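Local coordinates for tubulin-like protein CetZ2 (Haloferax volcanii, PDB 4B45) that binds GTP as a tubulin/FtsZ-like GTPase that assembles into protofilaments and takes part in the control of archaeal cell shape, at residues A[208-219]-A[263-271]; A[222-232]-A[308-319]. All blocks are in the same frame, centred on the assembly; numbering follows the deposited sequence.

Contact 1: residues A[208-219]-A[263-271]; sequences VDTSEVINTLRS and ADAALVVIA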
loop_
_atom_site.group_PDB
_atom_site.type_symbol
_atom_site.label_atom_id
_atom_site.label_comp_id
_atom_site.label_asym_id
_atom_site.label_seq_id
_atom_site.Cartn_x
_atom_site.Cartn_y
_atom_site.Cartn_z
ATOM N N VAL A 208 4.021 -10.617 -15.380
ATOM C CA VAL A 208 2.910 -10.931 -14.488
ATOM C C VAL A 208 1.634 -10.175 -14.863
ATOM O O VAL A 208 1.569 -8.952 -14.704
ATOM C CB VAL A 208 3.264 -10.531 -13.047
ATOM C CG1 VAL A 208 2.212 -11.027 -12.086
ATOM C CG2 VAL A 208 4.635 -11.064 -12.669
ATOM N N ASP A 209 0.616 -10.896 -15.335
ATOM C CA ASP A 209 -0.655 -10.265 -15.707
ATOM C C ASP A 209 -1.187 -9.449 -14.537
ATOM O O ASP A 209 -0.988 -9.810 -13.388
ATOM C CB ASP A 209 -1.713 -11.305 -16.090
ATOM C CG ASP A 209 -1.414 -12.006 -17.413
ATOM O OD1 ASP A 209 -0.525 -11.539 -18.169
ATOM O OD2 ASP A 209 -2.091 -13.028 -17.697
ATOM N N THR A 210 -1.877 -8.358 -14.840
ATOM C CA THR A 210 -2.524 -7.544 -13.813
ATOM C C THR A 210 -3.588 -8.367 -13.092
ATOM O O THR A 210 -3.888 -8.133 -11.921
ATOM C CB THR A 210 -3.160 -6.295 -14.468
ATOM O OG1 THR A 210 -2.112 -5.399 -14.855
ATOM C CG2 THR A 210 -4.136 -5.594 -13.533
ATOM N N SER A 211 -4.152 -9.347 -13.793
ATOM C CA SER A 211 -5.222 -10.150 -13.218
ATOM C C SER A 211 -4.743 -11.016 -12.041
ATOM O O SER A 211 -5.557 -11.425 -11.205
ATOM C CB SER A 211 -5.882 -11.013 -14.302
ATOM O OG SER A 211 -4.944 -11.920 -14.871
ATOM N N GLU A 212 -3.436 -11.294 -11.975
ATOM C CA GLU A 212 -2.870 -12.040 -10.848
ATOM C C GLU A 212 -2.950 -11.217 -9.564
ATOM O O GLU A 212 -3.155 -11.764 -8.473
ATOM C CB GLU A 212 -1.391 -12.422 -11.080
ATOM C CG GLU A 212 -1.024 -12.887 -12.480
ATOM C CD GLU A 212 -1.646 -14.211 -12.840
ATOM O OE1 GLU A 212 -2.196 -14.876 -11.939
ATOM O OE2 GLU A 212 -1.582 -14.591 -14.029
ATOM N N VAL A 213 -2.746 -9.914 -9.694
ATOM C CA VAL A 213 -2.874 -8.995 -8.554
ATOM C C VAL A 213 -4.333 -8.926 -8.110
ATOM O O VAL A 213 -4.644 -9.055 -6.917
ATOM C CB VAL A 213 -2.333 -7.590 -8.905
ATOM C CG1 VAL A 213 -2.590 -6.600 -7.780
ATOM C CG2 VAL A 213 -0.836 -7.660 -9.212
ATOM N N ILE A 214 -5.230 -8.766 -9.082
ATOM C CA ILE A 214 -6.655 -8.670 -8.802
ATOM C C ILE A 214 -7.199 -9.928 -8.136
ATOM O O ILE A 214 -7.956 -9.859 -7.167
ATOM C CB ILE A 214 -7.450 -8.382 -10.084
ATOM C CG1 ILE A 214 -6.988 -7.049 -10.677
ATOM C CG2 ILE A 214 -8.960 -8.385 -9.800
ATOM C CD1 ILE A 214 -7.879 -6.495 -11.767
ATOM N N ASN A 215 -6.805 -11.087 -8.643
ATOM C CA ASN A 215 -7.272 -12.340 -8.067
ATOM C C ASN A 215 -6.656 -12.663 -6.701
ATOM O O ASN A 215 -7.260 -13.357 -5.878
ATOM C CB ASN A 215 -7.103 -13.473 -9.077
ATOM C CG ASN A 215 -8.045 -13.318 -10.251
ATOM O OD1 ASN A 215 -8.912 -12.433 -10.239
ATOM N ND2 ASN A 215 -7.894 -14.166 -11.266
ATOM N N THR A 216 -5.467 -12.140 -6.451
ATOM C CA THR A 216 -4.865 -12.255 -5.130
ATOM C C THR A 216 -5.644 -11.444 -4.085
ATOM O O THR A 216 -5.904 -11.921 -2.974
ATOM C CB THR A 216 -3.377 -11.824 -5.156
ATOM O OG1 THR A 216 -2.655 -12.663 -6.073
ATOM C CG2 THR A 216 -2.750 -11.949 -3.775
ATOM N N LEU A 217 -6.030 -10.224 -4.451
ATOM C CA LEU A 217 -6.753 -9.335 -3.540
ATOM C C LEU A 217 -8.260 -9.599 -3.493
ATOM O O LEU A 217 -8.962 -9.048 -2.641
ATOM C CB LEU A 217 -6.503 -7.881 -3.930
ATOM C CG LEU A 217 -5.039 -7.484 -3.757
ATOM C CD1 LEU A 217 -4.765 -6.113 -4.323
ATOM C CD2 LEU A 217 -4.659 -7.575 -2.267
ATOM N N ARG A 218 -8.737 -10.458 -4.396
ATOM C CA ARG A 218 -10.164 -10.694 -4.597
ATOM C C ARG A 218 -10.887 -11.208 -3.352
ATOM O O ARG A 218 -12.075 -10.944 -3.158
ATOM C CB ARG A 218 -10.358 -11.672 -5.759
ATOM C CG ARG A 218 -11.757 -11.685 -6.350
ATOM C CD ARG A 218 -11.762 -12.362 -7.723
ATOM N NE ARG A 218 -11.333 -13.758 -7.664
ATOM C CZ ARG A 218 -11.090 -14.509 -8.738
ATOM N NH1 ARG A 218 -11.224 -13.991 -9.952
ATOM N NH2 ARG A 218 -10.709 -15.776 -8.605
ATOM N N SER A 219 -10.166 -11.944 -2.517
ATOM C CA SER A 219 -10.724 -12.486 -1.286
ATOM C C SER A 219 -11.166 -11.399 -0.293
ATOM O O SER A 219 -12.060 -11.621 0.529
ATOM C CB SER A 219 -9.698 -13.409 -0.630
ATOM O OG SER A 219 -8.383 -12.924 -0.845
ATOM N N ALA A 263 -2.246 -16.356 5.225
ATOM C CA ALA A 263 -3.050 -15.651 4.236
ATOM C C ALA A 263 -3.858 -16.576 3.332
ATOM O O ALA A 263 -3.499 -17.731 3.103
ATOM C CB ALA A 263 -2.174 -14.733 3.408
ATOM N N ASP A 264 -4.956 -16.047 2.816
ATOM C CA ASP A 264 -5.843 -16.808 1.962
ATOM C C ASP A 264 -5.274 -16.918 0.546
ATOM O O ASP A 264 -5.488 -17.910 -0.143
ATOM C CB ASP A 264 -7.238 -16.159 1.946
ATOM C CG ASP A 264 -8.200 -16.864 1.005
ATOM O OD1 ASP A 264 -8.667 -17.976 1.346
ATOM O OD2 ASP A 264 -8.492 -16.311 -0.078
ATOM N N ALA A 265 -4.552 -15.895 0.108
ATOM C CA ALA A 265 -4.005 -15.892 -1.241
ATOM C C ALA A 265 -2.648 -15.216 -1.240
ATOM O O ALA A 265 -2.328 -14.442 -0.337
ATOM C CB ALA A 265 -4.952 -15.169 -2.205
ATOM N N ALA A 266 -1.843 -15.515 -2.248
ATOM C CA ALA A 266 -0.529 -14.918 -2.334
ATOM C C ALA A 266 -0.116 -14.788 -3.780
ATOM O O ALA A 266 -0.547 -15.565 -4.632
ATOM C CB ALA A 266 0.484 -15.762 -1.580
ATOM N N LEU A 267 0.724 -13.797 -4.046
ATOM C CA LEU A 267 1.327 -13.635 -5.357
ATOM C C LEU A 267 2.831 -13.447 -5.193
ATOM O O LEU A 267 3.297 -12.501 -4.551
ATOM C CB LEU A 267 0.714 -12.447 -6.094
ATOM C CG LEU A 267 1.456 -12.088 -7.372
ATOM C CD1 LEU A 267 1.323 -13.238 -8.394
ATOM C CD2 LEU A 267 0.957 -10.773 -7.946
ATOM N N VAL A 268 3.591 -14.365 -5.777
ATOM C CA VAL A 268 5.034 -14.317 -5.661
ATOM C C VAL A 268 5.657 -13.834 -6.954
ATOM O O VAL A 268 5.557 -14.484 -7.995
ATOM C CB VAL A 268 5.598 -15.697 -5.342
ATOM C CG1 VAL A 268 7.093 -15.605 -5.097
ATOM C CG2 VAL A 268 4.861 -16.281 -4.149
ATOM N N VAL A 269 6.304 -12.683 -6.874
ATOM C CA VAL A 269 6.961 -12.105 -8.026
ATOM C C VAL A 269 8.445 -12.101 -7.711
ATOM O O VAL A 269 8.878 -11.568 -6.686
ATOM C CB VAL A 269 6.432 -10.663 -8.329
ATOM C CG1 VAL A 269 7.148 -10.038 -9.530
ATOM C CG2 VAL A 269 4.932 -10.676 -8.576
ATOM N N ILE A 270 9.217 -12.747 -8.573
ATOM C CA ILE A 270 10.665 -12.657 -8.516
ATOM C C ILE A 270 11.068 -11.675 -9.598
ATOM O O ILE A 270 10.733 -11.861 -10.774
ATOM C CB ILE A 270 11.331 -14.013 -8.811
ATOM C CG1 ILE A 270 10.805 -15.076 -7.851
ATOM C CG2 ILE A 270 12.848 -13.900 -8.748
ATOM C CD1 ILE A 270 10.862 -14.659 -6.416
ATOM N N ALA A 271 11.769 -10.618 -9.203
ATOM C CA ALA A 271 12.187 -9.594 -10.150
ATOM C C ALA A 271 13.699 -9.595 -10.368
ATOM O O ALA A 271 14.479 -9.834 -9.439
ATOM C CB ALA A 271 11.717 -8.211 -9.669
HETATM O O HOH W 1 -3.358 -15.314 -5.561
#

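Contact 2: residues A[222-232]-A[308-319]; sequences IAALGYASAEA and GRLASLVLLGGV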
loop_
_atom_site.group_PDB
_atom_site.type_symbol
_atom_site.label_atom_id
_atom_site.label_comp_id
_atom_site.label_asym_id
_atom_site.label_seq_id
_atom_site.Cartn_x
_atom_site.Cartn_y
_atom_site.Cartn_z
ATOM N N ILE A 222 -7.729 -7.740 4.908
ATOM C CA ILE A 222 -6.409 -7.141 5.027
ATOM C C ILE A 222 -5.389 -7.782 4.100
ATOM O O ILE A 222 -5.339 -9.006 3.959
ATOM C CB ILE A 222 -5.914 -7.193 6.490
ATOM C CG1 ILE A 222 -6.738 -6.237 7.347
ATOM C CG2 ILE A 222 -4.460 -6.807 6.579
ATOM C CD1 ILE A 222 -6.471 -6.373 8.818
ATOM N N ALA A 223 -4.574 -6.951 3.454
ATOM C CA ALA A 223 -3.476 -7.477 2.660
ATOM C C ALA A 223 -2.134 -6.915 3.120
ATOM O O ALA A 223 -2.071 -5.860 3.786
ATOM C CB ALA A 223 -3.704 -7.216 1.173
ATOM N N ALA A 224 -1.063 -7.637 2.789
ATOM C CA ALA A 224 0.283 -7.180 3.110
ATOM C C ALA A 224 1.186 -7.350 1.910
ATOM O O ALA A 224 0.930 -8.181 1.027
ATOM C CB ALA A 224 0.840 -7.915 4.323
ATOM N N LEU A 225 2.244 -6.555 1.858
ATOM C CA LEU A 225 3.131 -6.613 0.710
ATOM C C LEU A 225 4.559 -6.765 1.172
ATOM O O LEU A 225 5.092 -5.876 1.815
ATOM C CB LEU A 225 2.984 -5.369 -0.169
ATOM C CG LEU A 225 3.805 -5.427 -1.470
ATOM C CD1 LEU A 225 3.500 -6.717 -2.271
ATOM C CD2 LEU A 225 3.607 -4.187 -2.358
ATOM N N GLY A 226 5.172 -7.900 0.849
ATOM C CA GLY A 226 6.521 -8.178 1.290
ATOM C C GLY A 226 7.564 -7.871 0.234
ATOM O O GLY A 226 7.327 -8.048 -0.965
ATOM N N TYR A 227 8.733 -7.428 0.683
ATOM C CA TYR A 227 9.840 -7.167 -0.228
ATOM C C TYR A 227 11.202 -7.496 0.397
ATOM O O TYR A 227 11.451 -7.205 1.577
ATOM C CB TYR A 227 9.796 -5.716 -0.703
ATOM C CG TYR A 227 10.947 -5.314 -1.596
ATOM C CD1 TYR A 227 10.926 -5.594 -2.949
ATOM C CD2 TYR A 227 12.055 -4.645 -1.078
ATOM C CE1 TYR A 227 11.981 -5.225 -3.771
ATOM C CE2 TYR A 227 13.114 -4.278 -1.886
ATOM C CZ TYR A 227 13.072 -4.574 -3.232
ATOM O OH TYR A 227 14.116 -4.200 -4.047
ATOM N N ALA A 228 12.066 -8.135 -0.390
ATOM C CA ALA A 228 13.475 -8.312 -0.021
ATOM C C ALA A 228 14.323 -8.523 -1.268
ATOM O O ALA A 228 13.832 -9.046 -2.275
ATOM C CB ALA A 228 13.656 -9.475 0.956
ATOM N N SER A 229 15.591 -8.120 -1.208
ATOM C CA SER A 229 16.473 -8.235 -2.373
ATOM C C SER A 229 17.870 -8.736 -2.027
ATOM O O SER A 229 18.286 -8.736 -0.869
ATOM C CB SER A 229 16.580 -6.904 -3.117
ATOM O OG SER A 229 17.399 -5.992 -2.403
ATOM N N ALA A 230 18.593 -9.158 -3.056
ATOM C CA ALA A 230 19.927 -9.717 -2.880
ATOM C C ALA A 230 20.718 -9.489 -4.145
ATOM O O ALA A 230 20.147 -9.395 -5.237
ATOM C CB ALA A 230 19.836 -11.189 -2.607
ATOM N N GLU A 231 22.034 -9.415 -4.005
ATOM C CA GLU A 231 22.886 -9.304 -5.174
ATOM C C GLU A 231 22.680 -10.536 -6.045
ATOM O O GLU A 231 22.508 -11.644 -5.530
ATOM C CB GLU A 231 24.352 -9.177 -4.771
ATOM C CG GLU A 231 25.292 -9.173 -5.961
ATOM C CD GLU A 231 26.748 -9.325 -5.572
ATOM O OE1 GLU A 231 27.120 -8.895 -4.454
ATOM O OE2 GLU A 231 27.518 -9.878 -6.391
ATOM N N ALA A 232 22.667 -10.339 -7.361
ATOM C CA ALA A 232 22.572 -11.453 -8.288
ATOM C C ALA A 232 23.902 -11.774 -8.935
ATOM O O ALA A 232 24.631 -10.892 -9.394
ATOM C CB ALA A 232 21.524 -11.192 -9.359
ATOM N N GLY A 308 21.306 -5.250 -10.875
ATOM C CA GLY A 308 22.419 -6.108 -10.508
ATOM C C GLY A 308 21.961 -7.059 -9.421
ATOM O O GLY A 308 22.732 -7.863 -8.898
ATOM N N ARG A 309 20.679 -6.972 -9.099
ATOM C CA ARG A 309 20.111 -7.721 -7.995
ATOM C C ARG A 309 18.922 -8.582 -8.417
ATOM O O ARG A 309 18.505 -8.581 -9.577
ATOM C CB ARG A 309 19.686 -6.743 -6.893
ATOM C CG ARG A 309 20.821 -5.827 -6.458
ATOM C CD ARG A 309 20.360 -4.722 -5.513
ATOM N NE ARG A 309 19.872 -5.258 -4.249
ATOM C CZ ARG A 309 20.662 -5.688 -3.272
ATOM N NH1 ARG A 309 21.979 -5.642 -3.410
ATOM N NH2 ARG A 309 20.131 -6.169 -2.157
ATOM N N LEU A 310 18.398 -9.327 -7.451
ATOM C CA LEU A 310 17.166 -10.084 -7.600
ATOM C C LEU A 310 16.313 -9.679 -6.428
ATOM O O LEU A 310 16.841 -9.354 -5.365
ATOM C CB LEU A 310 17.430 -11.582 -7.450
ATOM C CG LEU A 310 18.099 -12.346 -8.571
ATOM C CD1 LEU A 310 18.576 -13.678 -8.030
ATOM C CD2 LEU A 310 17.112 -12.539 -9.706
ATOM N N ALA A 311 15.000 -9.733 -6.588
ATOM C CA ALA A 311 14.137 -9.496 -5.444
ATOM C C ALA A 311 12.897 -10.353 -5.526
ATOM O O ALA A 311 12.479 -10.733 -6.613
ATOM C CB ALA A 311 13.765 -8.019 -5.330
ATOM N N SER A 312 12.339 -10.670 -4.361
ATOM C CA SER A 312 11.025 -11.273 -4.275
ATOM C C SER A 312 10.061 -10.212 -3.761
ATOM O O SER A 312 10.320 -9.521 -2.765
ATOM C CB SER A 312 11.008 -12.474 -3.333
ATOM O OG SER A 312 11.905 -13.475 -3.774
ATOM N N LEU A 313 8.949 -10.085 -4.456
ATOM C CA LEU A 313 7.912 -9.165 -4.062
ATOM C C LEU A 313 6.712 -10.060 -3.863
ATOM O O LEU A 313 6.243 -10.687 -4.816
ATOM C CB LEU A 313 7.672 -8.181 -5.192
ATOM C CG LEU A 313 6.707 -7.021 -5.010
ATOM C CD1 LEU A 313 7.301 -5.984 -4.051
ATOM C CD2 LEU A 313 6.423 -6.405 -6.375
ATOM N N VAL A 314 6.254 -10.178 -2.622
ATOM C CA VAL A 314 5.153 -11.088 -2.309
ATOM C C VAL A 314 3.931 -10.377 -1.744
ATOM O O VAL A 314 3.982 -9.841 -0.645
ATOM C CB VAL A 314 5.583 -12.150 -1.299
ATOM C CG1 VAL A 314 4.412 -13.049 -0.972
ATOM C CG2 VAL A 314 6.750 -12.977 -1.863
ATOM N N LEU A 315 2.833 -10.403 -2.498
ATOM C CA LEU A 315 1.558 -9.849 -2.058
ATOM C C LEU A 315 0.779 -10.939 -1.350
ATOM O O LEU A 315 0.630 -12.038 -1.880
ATOM C CB LEU A 315 0.752 -9.333 -3.263
ATOM C CG LEU A 315 -0.657 -8.798 -2.962
ATOM C CD1 LEU A 315 -0.607 -7.571 -2.032
ATOM C CD2 LEU A 315 -1.450 -8.491 -4.250
ATOM N N LEU A 316 0.309 -10.649 -0.140
ATOM C CA LEU A 316 -0.491 -11.602 0.616
ATOM C C LEU A 316 -1.887 -11.048 0.809
ATOM O O LEU A 316 -2.062 -9.989 1.414
ATOM C CB LEU A 316 0.150 -11.863 1.976
ATOM C CG LEU A 316 1.597 -12.355 1.911
ATOM C CD1 LEU A 316 2.391 -11.854 3.086
ATOM C CD2 LEU A 316 1.624 -13.873 1.865
ATOM N N GLY A 317 -2.887 -11.765 0.314
ATOM C CA GLY A 317 -4.254 -11.285 0.404
ATOM C C GLY A 317 -5.019 -12.077 1.437
ATOM O O GLY A 317 -4.738 -13.258 1.645
ATOM N N GLY A 318 -5.974 -11.433 2.102
ATOM C CA GLY A 318 -6.762 -12.101 3.131
ATOM C C GLY A 318 -5.922 -12.548 4.311
ATOM O O GLY A 318 -5.972 -13.706 4.720
ATOM N N VAL A 319 -5.134 -11.624 4.850
ATOM C CA VAL A 319 -4.265 -11.914 5.982
ATOM C C VAL A 319 -5.074 -12.116 7.260
ATOM O O VAL A 319 -6.044 -11.399 7.508
ATOM C CB VAL A 319 -3.270 -10.773 6.174
ATOM C CG1 VAL A 319 -2.472 -10.953 7.464
ATOM C CG2 VAL A 319 -2.359 -10.666 4.940
HETATM O O HOH W 2 -8.097 -10.322 6.449
#

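Contact 1: residues A[208-219]-A[263-271]
Leu267 projects from strand 265-271 into the side of helix 210-217 and meets three of its residues. With its CG anti to the backbone N (chi1 171°), the side chain forks against the helix: CD1 rests against Glu212 CB at 3.9 Å, and CD2 lies 3.8 Å from Val213 CG2. Thr216 crosses the root of the same leucine at about a right angle, its OG1 3.4 Å from Leu267 CB. Two residues along the strand, Val269 takes up Val208 just ahead of the helix, their CG2 atoms 4.1 Å apart, while toward the other end Ala265 CB sits 3.5 Å from Thr216 O.

The threonine hydroxyl is fixed from two directions. It donates to Glu212 O one helical turn back (OG1 to O 2.6 Å), a carbonyl that also receives Thr216 N, and it accepts from a water that also donates to Ala266 O, 3.0 Å from the water oxygen. One ordered water thus ties helix to strand beside the apolar packing round Leu267.

This is helix-on-sheet packing in the C-terminal domain, the axes 7.6 Å apart at closest and nearly antiparallel (153°). Asp264 and Ala265 both face Gly317 in a classic beta bulge. Strand 309-319 flanks this strand on one side, its Leu315 touching Thr216 and Leu217, and strand 298-304 on the other; helix 279-293 packs against the alternate residues Ala266 and Val268.

Contact 2: residues A[222-232]-A[308-319]
Strands 222-231 and 309-317 form a long antiparallel ladder in the C-terminal domain of the tubulin/FtsZ fold, in the part of the sheet that carries on beyond the parallel GTPase strands. Hydrogen-bonded pairs run from Ala224-Leu316 through Gly226-Val314 and Ala228-Ser312 to Ala230-Leu310; Gly226 N to Val314 O, at 2.7 Å, is nearly straight (175°). Beyond the regular pairs the rungs continue with Val319 N to Ile222 O (2.8 Å) and Ala232 N to Gly308 O.

The non-hydrogen-bonded pairs put Leu225, Leu315, Tyr227, Leu313, Ser229 and Ala311 on one face. Leu225 CD1 reaches across to Leu315 CB at 3.9 Å. The Tyr227 ring, extended from the strand by a chi1 of 177°, meets its neighbours obliquely, with CD1 3.8 Å from Leu313 CD1 and CE1 3.7 Å from Ala311 CB. Helix 175-196 covers this face through Arg188, Arg189 and Leu192; helix 240-252 packs on the other, where Thr246 and Thr247 bind Ser312 OG.

At the far end Arg309, bent at chi3 (65°), grips Ser229 OG side-on through NH2 (2.7 Å) and NE (3.2 Å), the oxygen lying in the guanidinium plane. One face of that group lies over the peptide bond joining Ala230 and Glu231. A bound peptide hydrogen-bonds the same serine through its backbone. The double grip therefore fixes the rotation of the guanidinium and, with it, the hydroxyl that meets the bound peptide.

The two contacts, with centres 11 Å apart, build one layered unit. Strands 263-272 and 309-319 are neighbours in the sheet, joined by probable hydrogen bonds from Leu313 N to Val269 O and from Ala271 N to Ala311 O, each 2.7 Å between the named atoms. Helix 210-217 of contact 1 leads directly into strand 222-231 of contact 2, so the chain leaves the helix and enters the sheet two strands away from the one it packs on. Neither contact belongs to the nucleotide site: the Leu225 side chain lies about 14 Å from the bound GTP analogue. Helix 175-196, which covers contact 2, also carries the GTP-binding Asn183, and so connects the two regions.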